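Local coordinates for aminotransferase, class III (Deinococcus radiodurans, PDB 3I4J), which probably acts as a pyridoxal-phosphate-dependent transaminase of class III, moving amino groups between substrates, at residues P166-R180 and L207-C221. The protein carries 1 engineered substitution. Sequence-based numbering, arbitrary orientation.
Sequences PDPARNGAEDAEGLR and LAPAPGYYERVRDIC
The Y213 ring lies between A176 and P209: the A176 methyl makes a CH-pi contact over one face, 4.2 Å from the ring centroid, and P209 CB covers the opposite face, offset toward the rim. With CG anti to the backbone N (chi1 -174°), the ring passes G172 O and comes up beside D175, whose OD2 stands 3.5 Å from Y213 CE1 with the carboxylate plane turned 49° from the ring; R127 binds the Y213 hydroxyl. The backbones come closest at G172, where G172 CA gives a CA-H...O contact to P211 O (3.2 Å) and G172 O takes one from Y213 CA. Two waters bridge the segments: one joins D167 O and D175 OD2 to A210 N, the other G172 N to P211 O. Farther along, R216 bends at chi2 and chi3, laying one guanidinium face over the A173 methyl while NH1 makes a weak, salt-bridging hydrogen bond to E177 OE1 (3.0 Å). R180 NE holds the same carboxylate through the syn lone pair of E177 OE2 (2.8 Å), so two arginines probably share its charge. On the sheet-facing side, the L179 and V217 side chains cross at about a right angle. Helices 172-176 and 213-221 incline at 40°; L179 touches I125 of strand 123-127, and V217 and C221 touch F228 of strand 227-231, an alpha/beta layering characteristic of the large domain of fold-type I pyridoxal-phosphate enzymes.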
loop_
_atom_site.group_PDB
_atom_site.type_symbol
_atom_site.label_atom_id
_atom_site.label_comp_id
_atom_site.label_asym_id
_atom_site.label_seq_id
_atom_site.Cartn_x
_atom_site.Cartn_y
_atom_site.Cartn_z
ATOM N N PRO C 166 4.108 -20.837 21.139
ATOM C CA PRO C 166 3.106 -21.317 22.093
ATOM C C PRO C 166 3.007 -22.844 22.050
ATOM O O PRO C 166 3.300 -23.468 21.026
ATOM C CB PRO C 166 1.823 -20.626 21.626
ATOM C CG PRO C 166 2.043 -20.465 20.147
ATOM C CD PRO C 166 3.485 -20.038 20.068
ATOM N N ASP C 167 2.609 -23.440 23.168
ATOM C CA ASP C 167 2.465 -24.892 23.244
ATOM C C ASP C 167 1.017 -25.207 23.583
ATOM O O ASP C 167 0.624 -25.178 24.746
ATOM C CB ASP C 167 3.376 -25.476 24.322
ATOM C CG ASP C 167 3.380 -26.993 24.312
ATOM O OD1 ASP C 167 2.519 -27.578 23.624
ATOM O OD2 ASP C 167 4.234 -27.599 24.994
ATOM N N PRO C 168 0.206 -25.511 22.561
ATOM C CA PRO C 168 -1.217 -25.837 22.695
ATOM C C PRO C 168 -1.510 -27.016 23.627
ATOM O O PRO C 168 -2.631 -27.164 24.112
ATOM C CB PRO C 168 -1.638 -26.132 21.256
ATOM C CG PRO C 168 -0.684 -25.310 20.445
ATOM C CD PRO C 168 0.616 -25.550 21.146
ATOM N N ALA C 169 -0.502 -27.846 23.877
ATOM C CA ALA C 169 -0.674 -29.014 24.738
ATOM C C ALA C 169 -0.437 -28.703 26.214
ATOM O O ALA C 169 -0.675 -29.541 27.085
ATOM C CB ALA C 169 0.261 -30.137 24.279
ATOM N N ARG C 170 0.028 -27.492 26.492
ATOM C CA ARG C 170 0.295 -27.074 27.859
ATOM C C ARG C 170 -0.840 -26.179 28.346
ATOM O O ARG C 170 -1.558 -25.586 27.543
ATOM C CB ARG C 170 1.622 -26.308 27.900
ATOM C CG ARG C 170 2.110 -25.883 29.275
ATOM C CD ARG C 170 3.455 -25.172 29.139
ATOM N NE ARG C 170 4.048 -24.813 30.425
ATOM C CZ ARG C 170 5.184 -24.137 30.555
ATOM N NH1 ARG C 170 5.849 -23.741 29.476
ATOM N NH2 ARG C 170 5.663 -23.861 31.761
ATOM N N ASN C 171 -1.014 -26.100 29.662
ATOM C CA ASN C 171 -2.040 -25.244 30.243
ATOM C C ASN C 171 -1.766 -23.823 29.732
ATOM O O ASN C 171 -0.662 -23.311 29.888
ATOM C CB ASN C 171 -1.949 -25.298 31.772
ATOM C CG ASN C 171 -2.841 -24.280 32.451
ATOM O OD1 ASN C 171 -2.502 -23.098 32.543
ATOM N ND2 ASN C 171 -3.994 -24.732 32.927
ATOM N N GLY C 172 -2.770 -23.209 29.113
ATOM C CA GLY C 172 -2.618 -21.869 28.559
ATOM C C GLY C 172 -2.001 -20.791 29.434
ATOM O O GLY C 172 -1.079 -20.083 29.011
ATOM N N ALA C 173 -2.506 -20.643 30.653
ATOM C CA ALA C 173 -1.979 -19.630 31.557
ATOM C C ALA C 173 -0.518 -19.919 31.893
ATOM O O ALA C 173 0.317 -19.018 31.919
ATOM C CB ALA C 173 -2.816 -19.583 32.830
ATOM N N GLU C 174 -0.218 -21.186 32.156
ATOM C CA GLU C 174 1.133 -21.606 32.487
ATOM C C GLU C 174 2.076 -21.311 31.317
ATOM O O GLU C 174 3.206 -20.859 31.508
ATOM C CB GLU C 174 1.129 -23.103 32.795
ATOM C CG GLU C 174 2.471 -23.697 33.167
ATOM C CD GLU C 174 2.408 -25.216 33.261
ATOM O OE1 GLU C 174 1.508 -25.731 33.961
ATOM O OE2 GLU C 174 3.254 -25.890 32.634
ATOM N N ASP C 175 1.595 -21.564 30.106
ATOM C CA ASP C 175 2.386 -21.340 28.895
ATOM C C ASP C 175 2.640 -19.840 28.714
ATOM O O ASP C 175 3.741 -19.419 28.347
ATOM C CB ASP C 175 1.628 -21.921 27.686
ATOM C CG ASP C 175 2.494 -22.046 26.437
ATOM O OD1 ASP C 175 3.677 -22.431 26.557
ATOM O OD2 ASP C 175 1.978 -21.781 25.327
ATOM N N ALA C 176 1.618 -19.038 28.994
ATOM C CA ALA C 176 1.717 -17.585 28.861
ATOM C C ALA C 176 2.700 -16.973 29.858
ATOM O O ALA C 176 3.262 -15.906 29.611
ATOM C CB ALA C 176 0.333 -16.955 29.029
ATOM N N GLU C 177 2.907 -17.643 30.990
ATOM C CA GLU C 177 3.834 -17.142 31.999
ATOM C C GLU C 177 5.239 -16.973 31.429
ATOM O O GLU C 177 6.086 -16.310 32.023
ATOM C CB GLU C 177 3.851 -18.073 33.217
ATOM C CG GLU C 177 2.705 -17.794 34.176
ATOM C CD GLU C 177 2.868 -16.467 34.898
ATOM O OE1 GLU C 177 1.846 -15.816 35.197
ATOM O OE2 GLU C 177 4.020 -16.078 35.181
ATOM N N GLY C 178 5.483 -17.568 30.268
ATOM C CA GLY C 178 6.781 -17.417 29.645
ATOM C C GLY C 178 7.032 -15.946 29.349
ATOM O O GLY C 178 8.182 -15.508 29.276
ATOM N N LEU C 179 5.954 -15.179 29.190
ATOM C CA LEU C 179 6.077 -13.753 28.904
ATOM C C LEU C 179 6.621 -13.016 30.121
ATOM O O LEU C 179 7.430 -12.093 29.987
ATOM C CB LEU C 179 4.721 -13.162 28.485
ATOM C CG LEU C 179 4.694 -11.653 28.194
ATOM C CD1 LEU C 179 5.719 -11.303 27.120
ATOM C CD2 LEU C 179 3.294 -11.239 27.750
ATOM N N ARG C 180 6.179 -13.412 31.312
ATOM C CA ARG C 180 6.677 -12.767 32.517
ATOM C C ARG C 180 8.171 -13.061 32.637
ATOM O O ARG C 180 8.960 -12.173 32.947
ATOM C CB ARG C 180 5.959 -13.281 33.771
ATOM C CG ARG C 180 6.347 -12.500 35.029
ATOM C CD ARG C 180 5.895 -13.209 36.301
ATOM N NE ARG C 180 4.468 -13.510 36.284
ATOM C CZ ARG C 180 3.508 -12.660 36.642
ATOM N NH1 ARG C 180 3.810 -11.438 37.059
ATOM N NH2 ARG C 180 2.241 -13.039 36.577
ATOM N N LEU C 207 -1.495 -22.337 14.075
ATOM C CA LEU C 207 -1.110 -22.692 15.441
ATOM C C LEU C 207 -1.858 -21.761 16.391
ATOM O O LEU C 207 -1.820 -20.541 16.233
ATOM C CB LEU C 207 0.395 -22.520 15.641
ATOM C CG LEU C 207 0.866 -22.807 17.071
ATOM C CD1 LEU C 207 0.608 -24.275 17.389
ATOM C CD2 LEU C 207 2.346 -22.481 17.214
ATOM N N ALA C 208 -2.539 -22.340 17.375
ATOM C CA ALA C 208 -3.293 -21.552 18.338
ATOM C C ALA C 208 -2.980 -21.994 19.760
ATOM O O ALA C 208 -2.901 -23.189 20.043
ATOM C CB ALA C 208 -4.788 -21.687 18.076
ATOM N N PRO C 209 -2.778 -21.029 20.667
ATOM C CA PRO C 209 -2.474 -21.320 22.071
ATOM C C PRO C 209 -3.684 -21.972 22.737
ATOM O O PRO C 209 -4.798 -21.926 22.208
ATOM C CB PRO C 209 -2.176 -19.938 22.652
ATOM C CG PRO C 209 -1.656 -19.175 21.455
ATOM C CD PRO C 209 -2.627 -19.592 20.390
ATOM N N ALA C 210 -3.458 -22.581 23.895
ATOM C CA ALA C 210 -4.526 -23.241 24.631
ATOM C C ALA C 210 -5.376 -22.214 25.367
ATOM O O ALA C 210 -4.979 -21.052 25.524
ATOM C CB ALA C 210 -3.931 -24.227 25.630
ATOM N N PRO C 211 -6.569 -22.623 25.821
ATOM C CA PRO C 211 -7.425 -21.687 26.546
ATOM C C PRO C 211 -6.642 -21.123 27.730
ATOM O O PRO C 211 -5.764 -21.803 28.277
ATOM C CB PRO C 211 -8.597 -22.564 26.981
ATOM C CG PRO C 211 -8.709 -23.540 25.843
ATOM C CD PRO C 211 -7.258 -23.909 25.602
ATOM N N GLY C 212 -6.946 -19.882 28.102
ATOM C CA GLY C 212 -6.272 -19.242 29.219
ATOM C C GLY C 212 -5.007 -18.474 28.878
ATOM O O GLY C 212 -4.538 -17.656 29.673
ATOM N N TYR C 213 -4.459 -18.714 27.688
ATOM C CA TYR C 213 -3.220 -18.061 27.268
ATOM C C TYR C 213 -3.299 -16.536 27.162
ATOM O O TYR C 213 -2.560 -15.819 27.839
ATOM C CB TYR C 213 -2.768 -18.635 25.921
ATOM C CG TYR C 213 -1.424 -18.140 25.432
ATOM C CD1 TYR C 213 -0.258 -18.856 25.698
ATOM C CD2 TYR C 213 -1.330 -16.994 24.641
ATOM C CE1 TYR C 213 0.973 -18.451 25.175
ATOM C CE2 TYR C 213 -0.111 -16.578 24.117
ATOM C CZ TYR C 213 1.033 -17.314 24.381
ATOM O OH TYR C 213 2.225 -16.948 23.809
ATOM N N TYR C 214 -4.189 -16.028 26.314
ATOM C CA TYR C 214 -4.272 -14.584 26.159
ATOM C C TYR C 214 -4.840 -13.840 27.355
ATOM O O TYR C 214 -4.564 -12.651 27.532
ATOM C CB TYR C 214 -5.020 -14.236 24.874
ATOM C CG TYR C 214 -4.201 -14.612 23.662
ATOM C CD1 TYR C 214 -2.968 -14.007 23.417
ATOM C CD2 TYR C 214 -4.617 -15.633 22.809
ATOM C CE1 TYR C 214 -2.157 -14.425 22.343
ATOM C CE2 TYR C 214 -3.823 -16.056 21.744
ATOM C CZ TYR C 214 -2.599 -15.454 21.519
ATOM O OH TYR C 214 -1.810 -15.906 20.481
ATOM N N GLU C 215 -5.629 -14.527 28.177
ATOM C CA GLU C 215 -6.163 -13.896 29.376
ATOM C C GLU C 215 -4.959 -13.560 30.257
ATOM O O GLU C 215 -4.866 -12.461 30.812
ATOM C CB GLU C 215 -7.108 -14.845 30.126
ATOM C CG GLU C 215 -8.438 -15.112 29.419
ATOM C CD GLU C 215 -8.383 -16.255 28.417
ATOM O OE1 GLU C 215 -7.276 -16.698 28.042
ATOM O OE2 GLU C 215 -9.463 -16.708 27.994
ATOM N N ARG C 216 -4.031 -14.511 30.367
ATOM C CA ARG C 216 -2.826 -14.316 31.168
ATOM C C ARG C 216 -1.894 -13.296 30.513
ATOM O O ARG C 216 -1.300 -12.468 31.201
ATOM C CB ARG C 216 -2.105 -15.654 31.386
ATOM C CG ARG C 216 -0.808 -15.564 32.208
ATOM C CD ARG C 216 -1.026 -14.905 33.571
ATOM N NE ARG C 216 -2.067 -15.580 34.338
ATOM C CZ ARG C 216 -1.909 -16.744 34.967
ATOM N NH1 ARG C 216 -0.739 -17.373 34.936
ATOM N NH2 ARG C 216 -2.933 -17.292 35.609
ATOM N N VAL C 217 -1.769 -13.343 29.187
ATOM C CA VAL C 217 -0.930 -12.373 28.483
ATOM C C VAL C 217 -1.445 -10.951 28.743
ATOM O O VAL C 217 -0.667 -10.045 29.035
ATOM C CB VAL C 217 -0.928 -12.625 26.949
ATOM C CG1 VAL C 217 -0.333 -11.417 26.214
ATOM C CG2 VAL C 217 -0.118 -13.870 26.632
ATOM N N ARG C 218 -2.757 -10.766 28.631
ATOM C CA ARG C 218 -3.374 -9.458 28.859
ATOM C C ARG C 218 -3.010 -8.933 30.250
ATOM O O ARG C 218 -2.615 -7.775 30.408
ATOM C CB ARG C 218 -4.896 -9.570 28.726
ATOM C CG ARG C 218 -5.688 -8.317 29.113
ATOM C CD ARG C 218 -5.517 -7.186 28.110
ATOM N NE ARG C 218 -4.330 -6.377 28.360
ATOM C CZ ARG C 218 -3.940 -5.368 27.586
ATOM N NH1 ARG C 218 -4.643 -5.048 26.506
ATOM N NH2 ARG C 218 -2.855 -4.672 27.895
ATOM N N ASP C 219 -3.141 -9.798 31.249
ATOM C CA ASP C 219 -2.835 -9.435 32.629
ATOM C C ASP C 219 -1.358 -9.126 32.836
ATOM O O ASP C 219 -1.011 -8.145 33.490
ATOM C CB ASP C 219 -3.280 -10.550 33.582
ATOM C CG ASP C 219 -4.790 -10.676 33.669
ATOM O OD1 ASP C 219 -5.496 -9.720 33.285
ATOM O OD2 ASP C 219 -5.276 -11.728 34.138
ATOM N N ILE C 220 -0.480 -9.958 32.285
ATOM C CA ILE C 220 0.950 -9.717 32.418
ATOM C C ILE C 220 1.315 -8.370 31.783
ATOM O O ILE C 220 2.133 -7.620 32.321
ATOM C CB ILE C 220 1.771 -10.847 31.742
ATOM C CG1 ILE C 220 1.599 -12.146 32.526
ATOM C CG2 ILE C 220 3.243 -10.468 31.671
ATOM C CD1 ILE C 220 2.089 -12.054 33.940
ATOM N N CYS C 221 0.705 -8.066 30.642
ATOM C CA CYS C 221 0.974 -6.805 29.960
ATOM C C CYS C 221 0.506 -5.627 30.810
ATOM O O CYS C 221 1.193 -4.609 30.903
ATOM C CB CYS C 221 0.292 -6.776 28.583
ATOM S SG CYS C 221 1.121 -7.818 27.324
HETATM O O HOH W 1 -0.886 -22.684 25.111
HETATM O O HOH W 2 -5.376 -24.446 29.046
#